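Local structure of histone-lysine N-methyltransferase, H3 lysine-9 specific SUVH4 (Arabidopsis thaliana, 4QEO) at residues 354-358 / 369-375; 257-261 / 360-364; 504-509 / 529-533. The protein transfers methyl groups from S-adenosyl-L-methionine to histone H3, writing the repressive H3K9 mark, and binds methylated DNA, linking DNA methylation to transcriptional silencing. Residues are numbered along the deposited sequence.

Interaction 1: 354-358 / 369-375; sequences RFNLE and VRSWEYI
E358, the residue with the most surface covered, illustrates how one carboxylate can lock a hairpin. Its strand, 357-361, entered here at 357-358, runs antiparallel to 367-371, both extended. E358 and R370 form a hydrogen-bonded pair (CA-CA 5.4 Å), with 2.9 Å both from E358 N to R370 O and from R370 N to E358 O. L357 faces S371 as a non-hydrogen-bonded pair, CA-CA 4.4 Å. With chi1 and chi2 both t, E358 extends so that OE1 receives W372 NE1 at 2.6 Å and R370 NE at 3.1 Å, the latter a salt bridge; OE2 turns to T257. W372 leaves the strand at phi/psi -94/-9 with chi1 m. These strands form the SET-domain beta hairpin 357-361/367-371, and the V369 side chain lies about 8 Å from bound S-adenosyl-L-homocysteine. N356 continues the pairing past the regular strand: W372 N donates to N356 O at 2.8 Å, while N356 N donates to E373 OE1 at 2.6 Å. The E373 side chain extends to the opposing backbone, and S371 OG donates to E373 O at 2.7 Å. F355 (chi1 m) has I375 CG1 3.8 Å from its ring centroid, a CH-pi contact over the face.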
loop_
_atom_site.group_PDB
_atom_site.type_symbol
_atom_site.label_atom_id
_atom_site.label_comp_id
_atom_site.label_asym_id
_atom_site.label_seq_id
_atom_site.Cartn_x
_atom_site.Cartn_y
_atom_site.Cartn_z
ATOM N N ARG A 354 8.339 -0.273 -12.928
ATOM C CA ARG A 354 7.229 0.650 -13.121
ATOM C C ARG A 354 7.374 1.930 -12.317
ATOM O O ARG A 354 6.639 2.873 -12.563
ATOM C CB ARG A 354 5.908 0.025 -12.656
ATOM C CG ARG A 354 5.460 -1.227 -13.351
ATOM C CD ARG A 354 4.431 -1.949 -12.480
ATOM N NE ARG A 354 3.697 -2.982 -13.206
ATOM C CZ ARG A 354 4.236 -4.120 -13.639
ATOM N NH1 ARG A 354 5.524 -4.376 -13.433
ATOM N NH2 ARG A 354 3.493 -5.000 -14.289
ATOM N N PHE A 355 8.259 1.948 -11.324
ATOM C CA PHE A 355 8.261 3.052 -10.356
ATOM C C PHE A 355 9.600 3.761 -10.252
ATOM O O PHE A 355 10.654 3.150 -10.428
ATOM C CB PHE A 355 7.878 2.560 -8.949
ATOM C CG PHE A 355 6.640 1.710 -8.913
ATOM C CD1 PHE A 355 5.389 2.283 -8.997
ATOM C CD2 PHE A 355 6.733 0.335 -8.780
ATOM C CE1 PHE A 355 4.242 1.501 -8.963
ATOM C CE2 PHE A 355 5.593 -0.453 -8.745
ATOM C CZ PHE A 355 4.345 0.134 -8.840
ATOM N N ASN A 356 9.546 5.050 -9.924
ATOM C CA ASN A 356 10.744 5.822 -9.643
ATOM C C ASN A 356 11.196 5.564 -8.211
ATOM O O ASN A 356 10.516 5.937 -7.266
ATOM C CB ASN A 356 10.471 7.314 -9.873
ATOM C CG ASN A 356 10.146 7.626 -11.334
ATOM O OD1 ASN A 356 10.889 7.247 -12.236
ATOM N ND2 ASN A 356 9.030 8.313 -11.567
ATOM N N LEU A 357 12.346 4.924 -8.061
ATOM C CA LEU A 357 12.827 4.531 -6.750
ATOM C C LEU A 357 14.129 5.226 -6.425
ATOM O O LEU A 357 14.777 5.811 -7.292
ATOM C CB LEU A 357 13.059 3.021 -6.701
ATOM C CG LEU A 357 11.878 2.138 -7.104
ATOM C CD1 LEU A 357 12.244 0.680 -6.940
ATOM C CD2 LEU A 357 10.636 2.483 -6.289
ATOM N N GLU A 358 14.523 5.132 -5.166
ATOM C CA GLU A 358 15.754 5.746 -4.719
ATOM C C GLU A 358 16.415 4.849 -3.686
ATOM O O GLU A 358 15.743 4.289 -2.819
ATOM C CB GLU A 358 15.456 7.127 -4.125
ATOM C CG GLU A 358 16.650 7.812 -3.484
ATOM C CD GLU A 358 16.259 9.042 -2.664
ATOM O OE1 GLU A 358 15.058 9.386 -2.621
ATOM O OE2 GLU A 358 17.157 9.662 -2.051
ATOM N N VAL A 369 15.896 1.362 0.426
ATOM C CA VAL A 369 15.223 1.777 -0.809
ATOM C C VAL A 369 13.868 2.395 -0.486
ATOM O O VAL A 369 13.154 1.909 0.396
ATOM C CB VAL A 369 15.031 0.592 -1.788
ATOM C CG1 VAL A 369 14.196 1.010 -3.004
ATOM C CG2 VAL A 369 16.383 0.033 -2.233
ATOM N N ARG A 370 13.522 3.484 -1.172
ATOM C CA ARG A 370 12.179 4.048 -1.054
ATOM C C ARG A 370 11.610 4.404 -2.416
ATOM O O ARG A 370 12.318 4.382 -3.418
ATOM C CB ARG A 370 12.153 5.261 -0.111
ATOM C CG ARG A 370 13.024 6.433 -0.554
ATOM C CD ARG A 370 13.248 7.425 0.601
ATOM N NE ARG A 370 14.098 8.540 0.196
ATOM C CZ ARG A 370 14.872 9.238 1.026
ATOM N NH1 ARG A 370 14.920 8.928 2.314
ATOM N NH2 ARG A 370 15.609 10.240 0.567
ATOM N N SER A 371 10.319 4.712 -2.452
ATOM C CA SER A 371 9.672 5.064 -3.705
ATOM C C SER A 371 9.293 6.537 -3.760
ATOM O O SER A 371 8.939 7.138 -2.747
ATOM C CB SER A 371 8.431 4.202 -3.940
ATOM O OG SER A 371 7.763 4.615 -5.118
ATOM N N TRP A 372 9.367 7.113 -4.955
ATOM C CA TRP A 372 9.008 8.514 -5.148
ATOM C C TRP A 372 7.566 8.656 -5.576
ATOM O O TRP A 372 7.038 9.753 -5.637
ATOM C CB TRP A 372 9.907 9.165 -6.193
ATOM C CG TRP A 372 11.286 9.465 -5.703
ATOM C CD1 TRP A 372 11.818 9.143 -4.489
ATOM C CD2 TRP A 372 12.308 10.153 -6.421
ATOM N NE1 TRP A 372 13.116 9.590 -4.409
ATOM C CE2 TRP A 372 13.440 10.214 -5.586
ATOM C CE3 TRP A 372 12.379 10.719 -7.698
ATOM C CZ2 TRP A 372 14.628 10.818 -5.984
ATOM C CZ3 TRP A 372 13.561 11.318 -8.095
ATOM C CH2 TRP A 372 14.669 11.363 -7.240
ATOM N N GLU A 373 6.931 7.538 -5.886
ATOM C CA GLU A 373 5.531 7.561 -6.281
ATOM C C GLU A 373 4.731 6.484 -5.566
ATOM O O GLU A 373 5.288 5.597 -4.920
ATOM C CB GLU A 373 5.386 7.407 -7.801
ATOM C CG GLU A 373 6.574 6.759 -8.483
ATOM C CD GLU A 373 6.351 6.530 -9.969
ATOM O OE1 GLU A 373 7.306 6.123 -10.663
ATOM O OE2 GLU A 373 5.217 6.750 -10.442
ATOM N N TYR A 374 3.417 6.575 -5.701
ATOM C CA TYR A 374 2.496 5.629 -5.094
ATOM C C TYR A 374 2.657 4.237 -5.686
ATOM O O TYR A 374 2.792 4.091 -6.897
ATOM C CB TYR A 374 1.063 6.135 -5.272
ATOM C CG TYR A 374 0.739 7.319 -4.374
ATOM C CD1 TYR A 374 0.419 7.128 -3.039
ATOM C CD2 TYR A 374 0.765 8.623 -4.860
ATOM C CE1 TYR A 374 0.124 8.204 -2.208
ATOM C CE2 TYR A 374 0.478 9.701 -4.035
ATOM C CZ TYR A 374 0.162 9.487 -2.712
ATOM O OH TYR A 374 -0.129 10.558 -1.890
ATOM N N ILE A 375 2.675 3.226 -4.818
ATOM C CA ILE A 375 2.718 1.827 -5.244
ATOM C C ILE A 375 1.455 1.080 -4.785
ATOM O O ILE A 375 1.254 0.858 -3.586
ATOM C CB ILE A 375 3.960 1.105 -4.696
ATOM C CG1 ILE A 375 5.233 1.820 -5.155
ATOM C CG2 ILE A 375 3.968 -0.351 -5.147
ATOM C CD1 ILE A 375 6.510 1.183 -4.664
#

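Interaction 2: 257-261 / 360-364; sequences TNRVD and FRSAK
A parallel bridge can be as short as a single residue pair, as between 257-261 and 360-364. F360, extended at phi/psi -138/150, lies beside T257 with CA-CA 4.7 Å; its CA makes a CA-H...O contact of 3.2 Å with T257 O. Its ring (chi1 p) leads away to meet R370. Next, R361 N donates to the same T257 O at 2.9 Å. R361 has the most surface covered: chi1 t and chi2 p fold its side chain over N258 and V260, R361 CB meeting N258 CG at 3.5 Å and R361 CG meeting V260 CB at 3.9 Å. The backbone there is held by an Asx motif, N258 OD1 accepting from D261 N at a very short 2.5 Å. D261 OD1 stays 4.1 Å from R361 NE, beyond salt-bridge range. The R361 side chain is about 4 Å from bound S-adenosyl-L-homocysteine and makes a cation-pi contact with W367. S362 points away, its hydroxyl hydrogen-bonded to K365 N, yet S362 O touches V260 CG2 at 3.8 Å; A363 CA is 4.1 Å from that methyl. In a four-stranded mixed sheet the bridge brings pre-SET strand 256-257 alongside SET strand 357-361, with antiparallel strands 240-242 and 367-371 outermost.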
loop_
_atom_site.group_PDB
_atom_site.type_symbol
_atom_site.label_atom_id
_atom_site.label_comp_id
_atom_site.label_asym_id
_atom_site.label_seq_id
_atom_site.Cartn_x
_atom_site.Cartn_y
_atom_site.Cartn_z
ATOM N N THR A 257 21.472 8.283 -2.718
ATOM C CA THR A 257 21.901 9.415 -1.903
ATOM C C THR A 257 22.429 8.977 -0.548
ATOM O O THR A 257 21.954 8.005 0.031
ATOM C CB THR A 257 20.762 10.432 -1.678
ATOM O OG1 THR A 257 19.687 9.800 -0.971
ATOM C CG2 THR A 257 20.251 10.969 -3.013
ATOM N N ASN A 258 23.453 9.671 -0.078
ATOM C CA ASN A 258 23.865 9.583 1.298
ATOM C C ASN A 258 23.727 10.971 1.859
ATOM O O ASN A 258 24.368 11.892 1.418
ATOM C CB ASN A 258 25.297 9.128 1.408
ATOM C CG ASN A 258 25.689 8.770 2.816
ATOM O OD1 ASN A 258 25.196 9.336 3.770
ATOM N ND2 ASN A 258 26.590 7.828 2.945
ATOM N N ARG A 259 22.809 11.119 2.791
ATOM C CA ARG A 259 22.619 12.357 3.475
ATOM C C ARG A 259 23.160 12.149 4.846
ATOM O O ARG A 259 23.340 13.079 5.570
ATOM C CB ARG A 259 21.138 12.645 3.589
ATOM C CG ARG A 259 20.758 14.101 3.550
ATOM C CD ARG A 259 20.459 14.521 2.141
ATOM N NE ARG A 259 19.114 15.059 2.017
ATOM C CZ ARG A 259 18.747 16.278 2.402
ATOM N NH1 ARG A 259 17.502 16.679 2.233
ATOM N NH2 ARG A 259 19.624 17.098 2.947
ATOM N N VAL A 260 23.334 10.898 5.228
ATOM C CA VAL A 260 23.883 10.571 6.524
ATOM C C VAL A 260 25.367 10.897 6.696
ATOM O O VAL A 260 25.769 11.518 7.669
ATOM C CB VAL A 260 23.595 9.103 6.863
ATOM C CG1 VAL A 260 24.763 8.450 7.566
ATOM C CG2 VAL A 260 22.329 8.981 7.679
ATOM N N ASP A 261 26.169 10.542 5.710
ATOM C CA ASP A 261 27.609 10.758 5.794
ATOM C C ASP A 261 28.166 11.654 4.712
ATOM O O ASP A 261 27.865 11.479 3.556
ATOM C CB ASP A 261 28.376 9.438 5.680
ATOM C CG ASP A 261 27.703 8.311 6.380
ATOM O OD1 ASP A 261 27.833 7.148 5.932
ATOM O OD2 ASP A 261 27.045 8.616 7.388
ATOM N N PHE A 360 18.932 5.027 -0.557
ATOM C CA PHE A 360 19.445 6.045 0.350
ATOM C C PHE A 360 20.144 5.444 1.560
ATOM O O PHE A 360 19.805 4.350 2.001
ATOM C CB PHE A 360 18.328 6.989 0.798
ATOM C CG PHE A 360 17.278 6.338 1.656
ATOM C CD1 PHE A 360 16.274 5.566 1.088
ATOM C CD2 PHE A 360 17.273 6.525 3.032
ATOM C CE1 PHE A 360 15.294 4.981 1.880
ATOM C CE2 PHE A 360 16.299 5.941 3.827
ATOM C CZ PHE A 360 15.308 5.171 3.248
ATOM N N ARG A 361 21.129 6.167 2.085
ATOM C CA ARG A 361 21.818 5.751 3.294
ATOM C C ARG A 361 20.907 5.990 4.483
ATOM O O ARG A 361 20.432 7.107 4.705
ATOM C CB ARG A 361 23.134 6.515 3.467
ATOM C CG ARG A 361 24.066 5.946 4.538
ATOM C CD ARG A 361 24.817 4.704 4.044
ATOM N NE ARG A 361 25.434 3.962 5.146
ATOM C CZ ARG A 361 26.010 2.768 5.023
ATOM N NH1 ARG A 361 26.055 2.161 3.845
ATOM N NH2 ARG A 361 26.539 2.172 6.086
ATOM N N SER A 362 20.645 4.923 5.230
ATOM C CA SER A 362 19.883 5.004 6.463
ATOM C C SER A 362 20.815 5.304 7.624
ATOM O O SER A 362 22.041 5.242 7.482
ATOM C CB SER A 362 19.174 3.682 6.742
ATOM O OG SER A 362 20.094 2.715 7.215
ATOM N N ALA A 363 20.228 5.591 8.779
ATOM C CA ALA A 363 21.010 5.908 9.967
ATOM C C ALA A 363 21.865 4.736 10.468
ATOM O O ALA A 363 23.042 4.923 10.773
ATOM C CB ALA A 363 20.115 6.453 11.063
ATOM N N LYS A 364 21.310 3.530 10.527
ATOM C CA LYS A 364 22.116 2.392 10.957
ATOM C C LYS A 364 21.667 1.054 10.349
ATOM O O LYS A 364 21.870 -0.007 10.939
ATOM C CB LYS A 364 22.108 2.332 12.472
ATOM C CG LYS A 364 20.713 2.360 12.964
ATOM C CD LYS A 364 20.525 3.600 13.884
ATOM C CE LYS A 364 20.951 3.249 15.295
ATOM N NZ LYS A 364 20.288 4.060 16.289
#

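Interaction 3: 504-509 / 529-533; sequences YALDSV and RKRLY
Both segments are irregular apart from one beta turn, and the contact shows how a turn can hold a chain terminus. A505 to S508 form a type II turn, with L506 at phi/psi -56/141 and D507 at 57/42; a side-chain bond, S508 OG to A505 O at 2.8 Å, also spans it. Segment 529-533 begins with positive phi at R529 and K530, extends at R531, and ends the chain at Y533, whose CA lies 4.7 Å from that of L506. The turn presents D507 N to Y533 O at 2.8 Å. R529 curls back (chi1 p) so that NH2 donates to Y504 O at 3.1 Å, while R529 NH1 donates to R531 O at 2.8 Å. R531 (chi1 m, chi2 t) brings NH2 within 3.1 Å of D507 OD1, a salt bridge of charges without a directed N-H, and R531 NH2 also donates to Y533 O at 3.1 Å. L506 CD2 packs 3.7 Å from R531 NE. Y533 has the most surface covered: V509 CG1 sits over its ring face, 3.5 Å from the centroid, in a CH-pi contact, and its CD2 meets Y504 CD2 at 3.7 Å, the two rings inclined at 57°. L532 faces the cofactor site, its side chain about 4 Å from bound S-adenosyl-L-homocysteine, and Y504 OH reaches the backbone of the bound histone H3 peptide through a weak hydrogen bond. With arginines meeting carbonyls and an aspartate, and tyrosines and valine supplying the apolar part, the chemistry is consistent with the post-SET tail being held beside cofactor and substrate.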
loop_
_atom_site.group_PDB
_atom_site.type_symbol
_atom_site.label_atom_id
_atom_site.label_comp_id
_atom_site.label_asym_id
_atom_site.label_seq_id
_atom_site.Cartn_x
_atom_site.Cartn_y
_atom_site.Cartn_z
ATOM N N TYR A 504 14.227 -14.682 9.575
ATOM C CA TYR A 504 15.187 -15.494 10.317
ATOM C C TYR A 504 14.567 -15.835 11.665
ATOM O O TYR A 504 14.038 -14.957 12.350
ATOM C CB TYR A 504 16.503 -14.745 10.552
ATOM C CG TYR A 504 17.274 -14.379 9.304
ATOM C CD1 TYR A 504 17.427 -15.286 8.263
ATOM C CD2 TYR A 504 17.855 -13.122 9.173
ATOM C CE1 TYR A 504 18.133 -14.953 7.126
ATOM C CE2 TYR A 504 18.563 -12.776 8.035
ATOM C CZ TYR A 504 18.697 -13.696 7.012
ATOM O OH TYR A 504 19.397 -13.366 5.871
ATOM N N ALA A 505 14.622 -17.109 12.039
ATOM C CA ALA A 505 14.156 -17.526 13.354
ATOM C C ALA A 505 15.156 -17.083 14.413
ATOM O O ALA A 505 16.357 -17.018 14.152
ATOM C CB ALA A 505 13.961 -19.029 13.400
ATOM N N LEU A 506 14.652 -16.771 15.601
ATOM C CA LEU A 506 15.489 -16.330 16.712
ATOM C C LEU A 506 16.573 -17.365 17.018
ATOM O O LEU A 506 16.326 -18.571 16.936
ATOM C CB LEU A 506 14.620 -16.077 17.948
ATOM C CG LEU A 506 14.941 -14.868 18.832
ATOM C CD1 LEU A 506 13.669 -14.104 19.168
ATOM C CD2 LEU A 506 15.640 -15.303 20.108
ATOM N N ASP A 507 17.770 -16.884 17.345
ATOM C CA ASP A 507 18.909 -17.744 17.671
ATOM C C ASP A 507 19.251 -18.723 16.543
ATOM O O ASP A 507 19.538 -19.890 16.801
ATOM C CB ASP A 507 18.649 -18.523 18.970
ATOM C CG ASP A 507 18.316 -17.617 20.149
ATOM O OD1 ASP A 507 18.951 -16.550 20.289
ATOM O OD2 ASP A 507 17.419 -17.979 20.943
ATOM N N SER A 508 19.228 -18.253 15.299
ATOM C CA SER A 508 19.440 -19.138 14.151
ATOM C C SER A 508 20.904 -19.441 13.840
ATOM O O SER A 508 21.231 -20.544 13.405
ATOM C CB SER A 508 18.756 -18.586 12.896
ATOM O OG SER A 508 17.463 -19.143 12.730
ATOM N N VAL A 509 21.785 -18.469 14.050
ATOM C CA VAL A 509 23.184 -18.642 13.662
ATOM C C VAL A 509 24.124 -18.896 14.845
ATOM O O VAL A 509 24.049 -18.236 15.881
ATOM C CB VAL A 509 23.681 -17.472 12.778
ATOM C CG1 VAL A 509 22.959 -16.213 13.134
ATOM C CG2 VAL A 509 25.190 -17.288 12.889
ATOM N N ARG A 529 10.374 -7.095 18.113
ATOM C CA ARG A 529 11.086 -8.309 18.561
ATOM C C ARG A 529 12.627 -8.151 18.645
ATOM O O ARG A 529 13.336 -9.081 19.026
ATOM C CB ARG A 529 10.660 -9.565 17.764
ATOM C CG ARG A 529 11.439 -9.871 16.479
ATOM C CD ARG A 529 12.377 -11.066 16.641
ATOM N NE ARG A 529 11.887 -12.277 15.978
ATOM C CZ ARG A 529 12.359 -12.751 14.826
ATOM N NH1 ARG A 529 13.340 -12.121 14.195
ATOM N NH2 ARG A 529 11.855 -13.863 14.305
ATOM N N LYS A 530 13.117 -6.968 18.268
ATOM C CA LYS A 530 14.478 -6.481 18.531
ATOM C C LYS A 530 15.656 -7.265 17.928
ATOM O O LYS A 530 16.814 -6.913 18.153
ATOM C CB LYS A 530 14.686 -6.271 20.036
ATOM C CG LYS A 530 13.562 -5.490 20.705
ATOM C CD LYS A 530 13.372 -4.114 20.079
ATOM C CE LYS A 530 14.377 -3.108 20.619
ATOM N NZ LYS A 530 14.206 -1.762 20.003
ATOM N N ARG A 531 15.371 -8.310 17.158
ATOM C CA ARG A 531 16.436 -9.151 16.625
ATOM C C ARG A 531 16.170 -9.596 15.193
ATOM O O ARG A 531 15.070 -10.054 14.876
ATOM C CB ARG A 531 16.630 -10.381 17.518
ATOM C CG ARG A 531 17.145 -10.072 18.916
ATOM C CD ARG A 531 17.041 -11.285 19.822
ATOM N NE ARG A 531 17.839 -12.402 19.331
ATOM C CZ ARG A 531 19.068 -12.681 19.748
ATOM N NH1 ARG A 531 19.641 -11.923 20.673
ATOM N NH2 ARG A 531 19.723 -13.719 19.247
ATOM N N LEU A 532 17.175 -9.450 14.330
ATOM C CA LEU A 532 17.144 -10.072 13.008
ATOM C C LEU A 532 17.227 -11.581 13.202
ATOM O O LEU A 532 16.445 -12.341 12.629
ATOM C CB LEU A 532 18.315 -9.595 12.135
ATOM C CG LEU A 532 18.181 -8.298 11.326
ATOM C CD1 LEU A 532 18.833 -8.430 9.949
ATOM C CD2 LEU A 532 16.729 -7.895 11.189
ATOM N N TYR A 533 18.189 -11.997 14.025
ATOM C CA TYR A 533 18.342 -13.393 14.424
ATOM C C TYR A 533 18.968 -13.534 15.818
ATOM O O TYR A 533 19.116 -14.644 16.340
ATOM C CB TYR A 533 19.141 -14.186 13.381
ATOM C CG TYR A 533 20.465 -13.579 12.939
ATOM C CD1 TYR A 533 21.497 -13.360 13.846
ATOM C CD2 TYR A 533 20.691 -13.261 11.602
ATOM C CE1 TYR A 533 22.713 -12.828 13.437
ATOM C CE2 TYR A 533 21.898 -12.727 11.185
ATOM C CZ TYR A 533 22.907 -12.514 12.104
ATOM O OH TYR A 533 24.109 -11.982 11.688
#

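How the interactions relate
From the N terminus, the chain first reaches 257-261 and must travel 98 residues, through the pre-SET region, before 360-364 closes interaction 2. On the way it passes 354-358, which opens interaction 1; that contact closes only at 369-375, so the two cross. They share strand 357-361 and touch directly, E358 OE2 lying 2.8 Å from T257 OG1 (probably a hydrogen bond), and R370 packing on F360. Together they join the pre-SET side to the SET hairpin in one sheet. Interaction 3 follows in series, closing a short loop between 504-509 and the C terminus, with its nearest atoms about 9 Å from interaction 2 and about 14 Å from interaction 1. Interactions 2 and 3 both approach the bound cofactor product.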